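Local coordinates for hypothetical protein XCC279 (Xanthomonas campestris pv. campestris, PDB 4NAV) that probably hydrolyses 3-deoxy-D-manno-octulosonate 8-phosphate to KDO and inorganic phosphate in lipopolysaccharide biosynthesis, as a magnesium-dependent phosphatase of the HAD superfamily, at residues A[126-137]-A[145-154]. Sequence-based numbering, arbitrary orientation.
Sequences LLAVGLPVAPAN and RVQWHTRARG
Val-133 and Trp-148 run side by side and point the same way. The Trp-148 side chain can be followed outward from CB, which lies 4.0 Å from Pro-132 O. Next, Trp-148 CG and CD2 sit beneath Val-133 CG2, with Trp-148 CD2 at 3.4 Å; this methyl is 3.7 Å from the centroid of the five-membered ring and 21° off its normal, a CH-pi contact. Trp-148 CE3 then meets Val-133 CB, and Trp-148 CZ3 lies 3.7 Å from Leu-131 CD2, while Leu-131 CG lies in the ring plane at the edge. With Trp-148 CG anti to the backbone N (chi1 180°), the ring extends toward Val-165 of helix 158-169 and Leu-13 of helix 11-17. Strand 131-133 is the outermost strand, within this chain, of the parallel sheet of the HAD Rossmann-like core, and residues 145-154 pair with the chain at its end, on the side away from strand 113-116. A single parallel bridge joins Ala-134 to His-149: Ala-134 N donates to Trp-148 O at an N-H...O angle of 166°, and Thr-150 N returns a bond to Ala-134 O. Ala-152 O accepts from both Ala-136 N (3.2 Å) and Thr-150 OG1 (2.7 Å). Asn-137 OD1 accepts from Gly-154 N, the donor standing above the amide plane, and its ND2 is hydrogen-bonded to Gly-29 O, in what is probably the HAD-type DxDx(T/V) motif. The Pro-135 side chain lies about 4 Å from that of Asp-118, a predicted magnesium ligand.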
ATOM      1  N   LEU A 126      25.589 -11.662  -1.464  1.00 34.66           N
ATOM      2  CA  LEU A 126      25.086 -12.378  -0.309  1.00 33.83           C
ATOM      3  C   LEU A 126      25.983 -13.557   0.016  1.00 35.74           C
ATOM      4  O   LEU A 126      26.266 -13.817   1.210  1.00 37.14           O
ATOM      5  CB  LEU A 126      23.676 -12.845  -0.536  1.00 33.41           C
ATOM      6  CG  LEU A 126      22.657 -11.705  -0.468  1.00 32.48           C
ATOM      7  CD1 LEU A 126      21.350 -12.072  -1.147  1.00 32.37           C
ATOM      8  CD2 LEU A 126      22.406 -11.332   0.990  1.00 31.35           C
ATOM      9  N   LEU A 127      26.502 -14.237  -1.011  1.00 36.01           N
ATOM     10  CA  LEU A 127      27.377 -15.397  -0.771  1.00 35.64           C
ATOM     11  C   LEU A 127      28.825 -15.066  -0.437  1.00 34.82           C
ATOM     12  O   LEU A 127      29.566 -15.942  -0.005  1.00 35.47           O
ATOM     13  CB  LEU A 127      27.350 -16.350  -1.961  1.00 37.12           C
ATOM     14  CG  LEU A 127      26.037 -17.103  -2.141  1.00 37.70           C
ATOM     15  CD1 LEU A 127      26.149 -18.086  -3.298  1.00 39.43           C
ATOM     16  CD2 LEU A 127      25.611 -17.835  -0.870  1.00 37.34           C
ATOM     17  N   ALA A 128      29.224 -13.812  -0.610  1.00 33.81           N
ATOM     18  CA  ALA A 128      30.604 -13.401  -0.367  1.00 33.44           C
ATOM     19  C   ALA A 128      30.829 -12.668   0.985  1.00 32.30           C
ATOM     20  O   ALA A 128      31.932 -12.687   1.514  1.00 32.10           O
ATOM     21  CB  ALA A 128      31.077 -12.547  -1.520  1.00 34.09           C
ATOM     22  N   VAL A 129      29.788 -12.062   1.567  1.00 31.19           N
ATOM     23  CA  VAL A 129      29.990 -11.222   2.762  1.00 29.77           C
ATOM     24  C   VAL A 129      29.955 -11.976   4.100  1.00 28.93           C
ATOM     25  O   VAL A 129      29.455 -13.084   4.196  1.00 28.26           O
ATOM     26  CB  VAL A 129      29.006 -10.052   2.814  1.00 29.39           C
ATOM     27  CG1 VAL A 129      29.183  -9.153   1.604  1.00 30.35           C
ATOM     28  CG2 VAL A 129      27.566 -10.549   2.910  1.00 29.68           C
ATOM     29  N   GLY A 130      30.520 -11.352   5.113  1.00 28.18           N
ATOM     30  CA  GLY A 130      30.494 -11.897   6.434  1.00 28.19           C
ATOM     31  C   GLY A 130      29.069 -12.044   6.976  1.00 28.34           C
ATOM     32  O   GLY A 130      28.762 -13.022   7.672  1.00 28.44           O
ATOM     33  N   LEU A 131      28.194 -11.083   6.677  1.00 27.74           N
ATOM     34  CA  LEU A 131      26.845 -11.107   7.241  1.00 26.92           C
ATOM     35  C   LEU A 131      25.755 -10.779   6.201  1.00 26.83           C
ATOM     36  O   LEU A 131      25.342  -9.630   6.053  1.00 26.61           O
ATOM     37  CB  LEU A 131      26.746 -10.150   8.419  1.00 26.42           C
ATOM     38  CG  LEU A 131      25.433 -10.226   9.210  1.00 26.21           C
ATOM     39  CD1 LEU A 131      25.038 -11.670   9.527  1.00 26.10           C
ATOM     40  CD2 LEU A 131      25.542  -9.435  10.499  1.00 26.12           C
ATOM     41  N   PRO A 132      25.314 -11.787   5.453  1.00 26.74           N
ATOM     42  CA  PRO A 132      24.200 -11.574   4.559  1.00 26.68           C
ATOM     43  C   PRO A 132      22.900 -11.548   5.340  1.00 26.07           C
ATOM     44  O   PRO A 132      22.784 -12.220   6.351  1.00 26.25           O
ATOM     45  CB  PRO A 132      24.259 -12.797   3.648  1.00 27.21           C
ATOM     46  CG  PRO A 132      24.848 -13.853   4.470  1.00 27.25           C
ATOM     47  CD  PRO A 132      25.775 -13.185   5.451  1.00 27.02           C
ATOM     48  N   VAL A 133      21.916 -10.812   4.859  1.00 26.08           N
ATOM     49  CA  VAL A 133      20.591 -10.814   5.494  1.00 26.14           C
ATOM     50  C   VAL A 133      19.524 -10.551   4.397  1.00 26.65           C
ATOM     51  O   VAL A 133      19.774  -9.877   3.396  1.00 26.85           O
ATOM     52  CB  VAL A 133      20.532  -9.809   6.683  1.00 25.69           C
ATOM     53  CG1 VAL A 133      20.992  -8.401   6.272  1.00 25.79           C
ATOM     54  CG2 VAL A 133      19.152  -9.757   7.277  1.00 25.00           C
ATOM     55  N   ALA A 134      18.361 -11.160   4.557  1.00 27.41           N
ATOM     56  CA  ALA A 134      17.265 -11.010   3.585  1.00 28.37           C
ATOM     57  C   ALA A 134      15.956 -10.683   4.280  1.00 28.90           C
ATOM     58  O   ALA A 134      15.688 -11.192   5.387  1.00 29.82           O
ATOM     59  CB  ALA A 134      17.087 -12.266   2.800  1.00 28.86           C
ATOM     60  N   PRO A 135      15.162  -9.798   3.673  1.00 28.88           N
ATOM     61  CA  PRO A 135      13.903  -9.471   4.282  1.00 29.37           C
ATOM     62  C   PRO A 135      12.914 -10.648   4.175  1.00 31.43           C
ATOM     63  O   PRO A 135      13.188 -11.644   3.483  1.00 32.60           O
ATOM     64  CB  PRO A 135      13.451  -8.275   3.484  1.00 28.65           C
ATOM     65  CG  PRO A 135      14.061  -8.457   2.141  1.00 29.20           C
ATOM     66  CD  PRO A 135      15.374  -9.084   2.405  1.00 29.14           C
ATOM     67  N   ALA A 136      11.787 -10.548   4.863  1.00 32.36           N
ATOM     68  CA  ALA A 136      10.810 -11.653   4.884  1.00 34.41           C
ATOM     69  C   ALA A 136      10.198 -11.896   3.508  1.00 35.93           C
ATOM     70  O   ALA A 136       9.919 -13.020   3.151  1.00 37.03           O
ATOM     71  CB  ALA A 136       9.715 -11.376   5.904  1.00 34.60           C
ATOM     72  N   ASN A 137      10.007 -10.837   2.731  1.00 37.09           N
ATOM     73  CA  ASN A 137       9.475 -10.967   1.362  1.00 38.83           C
ATOM     74  C   ASN A 137      10.474 -11.479   0.327  1.00 36.51           C
ATOM     75  O   ASN A 137      10.193 -11.448  -0.854  1.00 36.20           O
ATOM     76  CB  ASN A 137       8.951  -9.596   0.875  1.00 40.84           C
ATOM     77  CG  ASN A 137      10.008  -8.521   0.967  1.00 43.76           C
ATOM     78  OD1 ASN A 137      10.402  -8.158   2.080  1.00 45.97           O
ATOM     79  ND2 ASN A 137      10.504  -8.017  -0.184  1.00 46.85           N
ATOM     80  N   ARG A 145      19.264 -19.426   0.795  1.00 38.86           N
ATOM     81  CA  ARG A 145      20.713 -19.346   0.763  1.00 39.97           C
ATOM     82  C   ARG A 145      21.272 -18.371   1.802  1.00 39.10           C
ATOM     83  O   ARG A 145      22.478 -18.175   1.883  1.00 40.68           O
ATOM     84  CB  ARG A 145      21.187 -19.032  -0.671  1.00 41.56           C
ATOM     85  CG  ARG A 145      21.570 -20.284  -1.460  1.00 44.13           C
ATOM     86  CD  ARG A 145      21.572 -20.128  -2.974  1.00 45.08           C
ATOM     87  NE  ARG A 145      20.236 -20.434  -3.462  1.00 46.76           N
ATOM     88  CZ  ARG A 145      19.868 -21.530  -4.133  1.00 46.31           C
ATOM     89  NH1 ARG A 145      20.721 -22.488  -4.457  1.00 46.56           N
ATOM     90  NH2 ARG A 145      18.604 -21.653  -4.475  1.00 46.42           N
ATOM     91  N   VAL A 146      20.395 -17.784   2.611  1.00 37.46           N
ATOM     92  CA  VAL A 146      20.795 -16.859   3.671  1.00 34.93           C
ATOM     93  C   VAL A 146      20.108 -17.220   4.972  1.00 34.64           C
ATOM     94  O   VAL A 146      18.907 -17.405   5.016  1.00 32.88           O
ATOM     95  CB  VAL A 146      20.355 -15.439   3.324  1.00 33.65           C
ATOM     96  CG1 VAL A 146      20.756 -14.484   4.434  1.00 32.09           C
ATOM     97  CG2 VAL A 146      20.953 -15.019   1.982  1.00 34.03           C
ATOM     98  N   GLN A 147      20.863 -17.293   6.048  1.00 36.00           N
ATOM     99  CA  GLN A 147      20.296 -17.754   7.309  1.00 38.19           C
ATOM    100  C   GLN A 147      19.466 -16.692   8.024  1.00 35.93           C
ATOM    101  O   GLN A 147      18.361 -16.974   8.490  1.00 35.14           O
ATOM    102  CB  GLN A 147      21.402 -18.348   8.138  1.00 42.44           C
ATOM    103  CG  GLN A 147      22.202 -19.246   7.206  1.00 48.33           C
ATOM    104  CD  GLN A 147      23.035 -20.277   7.912  1.00 54.19           C
ATOM    105  OE1 GLN A 147      23.666 -19.987   8.946  1.00 54.48           O
ATOM    106  NE2 GLN A 147      23.051 -21.499   7.360  1.00 54.90           N
ATOM    107  N   TRP A 148      19.939 -15.450   8.008  1.00 34.14           N
ATOM    108  CA  TRP A 148      19.254 -14.379   8.742  1.00 32.61           C
ATOM    109  C   TRP A 148      18.128 -13.749   7.916  1.00 32.05           C
ATOM    110  O   TRP A 148      18.381 -13.112   6.902  1.00 33.41           O
ATOM    111  CB  TRP A 148      20.259 -13.331   9.228  1.00 30.97           C
ATOM    112  CG  TRP A 148      19.662 -12.208   9.978  1.00 29.67           C
ATOM    113  CD1 TRP A 148      18.435 -12.149  10.560  1.00 29.11           C
ATOM    114  CD2 TRP A 148      20.301 -10.975  10.279  1.00 29.65           C
ATOM    115  NE1 TRP A 148      18.251 -10.928  11.172  1.00 28.41           N
ATOM    116  CE2 TRP A 148      19.395 -10.197  11.016  1.00 28.79           C
ATOM    117  CE3 TRP A 148      21.553 -10.448   9.979  1.00 30.54           C
ATOM    118  CZ2 TRP A 148      19.701  -8.945  11.449  1.00 29.37           C
ATOM    119  CZ3 TRP A 148      21.852  -9.191  10.393  1.00 30.20           C
ATOM    120  CH2 TRP A 148      20.927  -8.447  11.115  1.00 30.89           C
ATOM    121  N   HIS A 149      16.888 -13.939   8.356  1.00 31.61           N
ATOM    122  CA  HIS A 149      15.735 -13.321   7.731  1.00 31.42           C
ATOM    123  C   HIS A 149      15.121 -12.382   8.732  1.00 31.07           C
ATOM    124  O   HIS A 149      14.904 -12.779   9.854  1.00 31.92           O
ATOM    125  CB  HIS A 149      14.690 -14.383   7.364  1.00 32.15           C
ATOM    126  CG  HIS A 149      15.187 -15.443   6.422  1.00 33.31           C
ATOM    127  ND1 HIS A 149      14.362 -16.416   5.902  1.00 34.53           N
ATOM    128  CD2 HIS A 149      16.416 -15.686   5.906  1.00 33.94           C
ATOM    129  CE1 HIS A 149      15.062 -17.214   5.114  1.00 35.11           C
ATOM    130  NE2 HIS A 149      16.311 -16.790   5.098  1.00 34.21           N
ATOM    131  N   THR A 150      14.807 -11.160   8.337  1.00 31.33           N
ATOM    132  CA  THR A 150      14.080 -10.284   9.207  1.00 31.94           C
ATOM    133  C   THR A 150      12.638 -10.746   9.333  1.00 34.93           C
ATOM    134  O   THR A 150      12.048 -11.326   8.418  1.00 35.74           O
ATOM    135  CB  THR A 150      14.100  -8.832   8.696  1.00 32.28           C
ATOM    136  OG1 THR A 150      13.484  -8.727   7.402  1.00 30.65           O
ATOM    137  CG2 THR A 150      15.541  -8.328   8.621  1.00 32.42           C
ATOM    138  N   ARG A 151      12.034 -10.432  10.462  1.00 38.26           N
ATOM    139  CA  ARG A 151      10.599 -10.632  10.600  1.00 41.90           C
ATOM    140  C   ARG A 151       9.845  -9.716   9.620  1.00 38.94           C
ATOM    141  O   ARG A 151       8.889 -10.132   9.021  1.00 39.93           O
ATOM    142  CB  ARG A 151      10.146 -10.380  12.047  1.00 46.38           C
ATOM    143  CG  ARG A 151      10.434 -11.539  12.990  1.00 52.13           C
ATOM    144  CD  ARG A 151      10.470 -11.114  14.460  1.00 56.72           C
ATOM    145  NE  ARG A 151      11.843 -10.880  14.941  1.00 61.29           N
ATOM    146  CZ  ARG A 151      12.403  -9.693  15.212  1.00 66.25           C
ATOM    147  NH1 ARG A 151      11.733  -8.544  15.079  1.00 69.03           N
ATOM    148  NH2 ARG A 151      13.666  -9.651  15.632  1.00 66.74           N
ATOM    149  N   ALA A 152      10.271  -8.467   9.489  1.00 36.95           N
ATOM    150  CA  ALA A 152       9.543  -7.495   8.668  1.00 35.01           C
ATOM    151  C   ALA A 152       9.882  -7.602   7.194  1.00 34.52           C
ATOM    152  O   ALA A 152      10.924  -8.121   6.806  1.00 33.13           O
ATOM    153  CB  ALA A 152       9.791  -6.067   9.155  1.00 33.87           C
ATOM    154  N   ARG A 153       9.000  -7.020   6.400  1.00 37.41           N
ATOM    155  CA  ARG A 153       9.103  -7.003   4.946  1.00 39.62           C
ATOM    156  C   ARG A 153       9.850  -5.782   4.455  1.00 36.77           C
ATOM    157  O   ARG A 153       9.905  -4.741   5.119  1.00 34.85           O
ATOM    158  CB  ARG A 153       7.689  -7.007   4.322  1.00 44.51           C
ATOM    159  CG  ARG A 153       6.887  -8.260   4.693  1.00 50.40           C
ATOM    160  CD  ARG A 153       5.504  -8.475   4.096  1.00 58.08           C
ATOM    161  NE  ARG A 153       5.390  -9.877   3.672  1.00 67.49           N
ATOM    162  CZ  ARG A 153       4.570 -10.328   2.729  1.00 73.44           C
ATOM    163  NH1 ARG A 153       3.790  -9.495   2.044  1.00 76.50           N
ATOM    164  NH2 ARG A 153       4.543 -11.627   2.461  1.00 76.20           N
ATOM    165  N   GLY A 154      10.423  -5.917   3.270  1.00 36.61           N
ATOM    166  CA  GLY A 154      11.123  -4.826   2.625  1.00 37.69           C
ATOM    167  C   GLY A 154      10.175  -3.677   2.485  1.00 39.24           C
ATOM    168  O   GLY A 154       9.013  -3.862   2.144  1.00 42.24           O
TER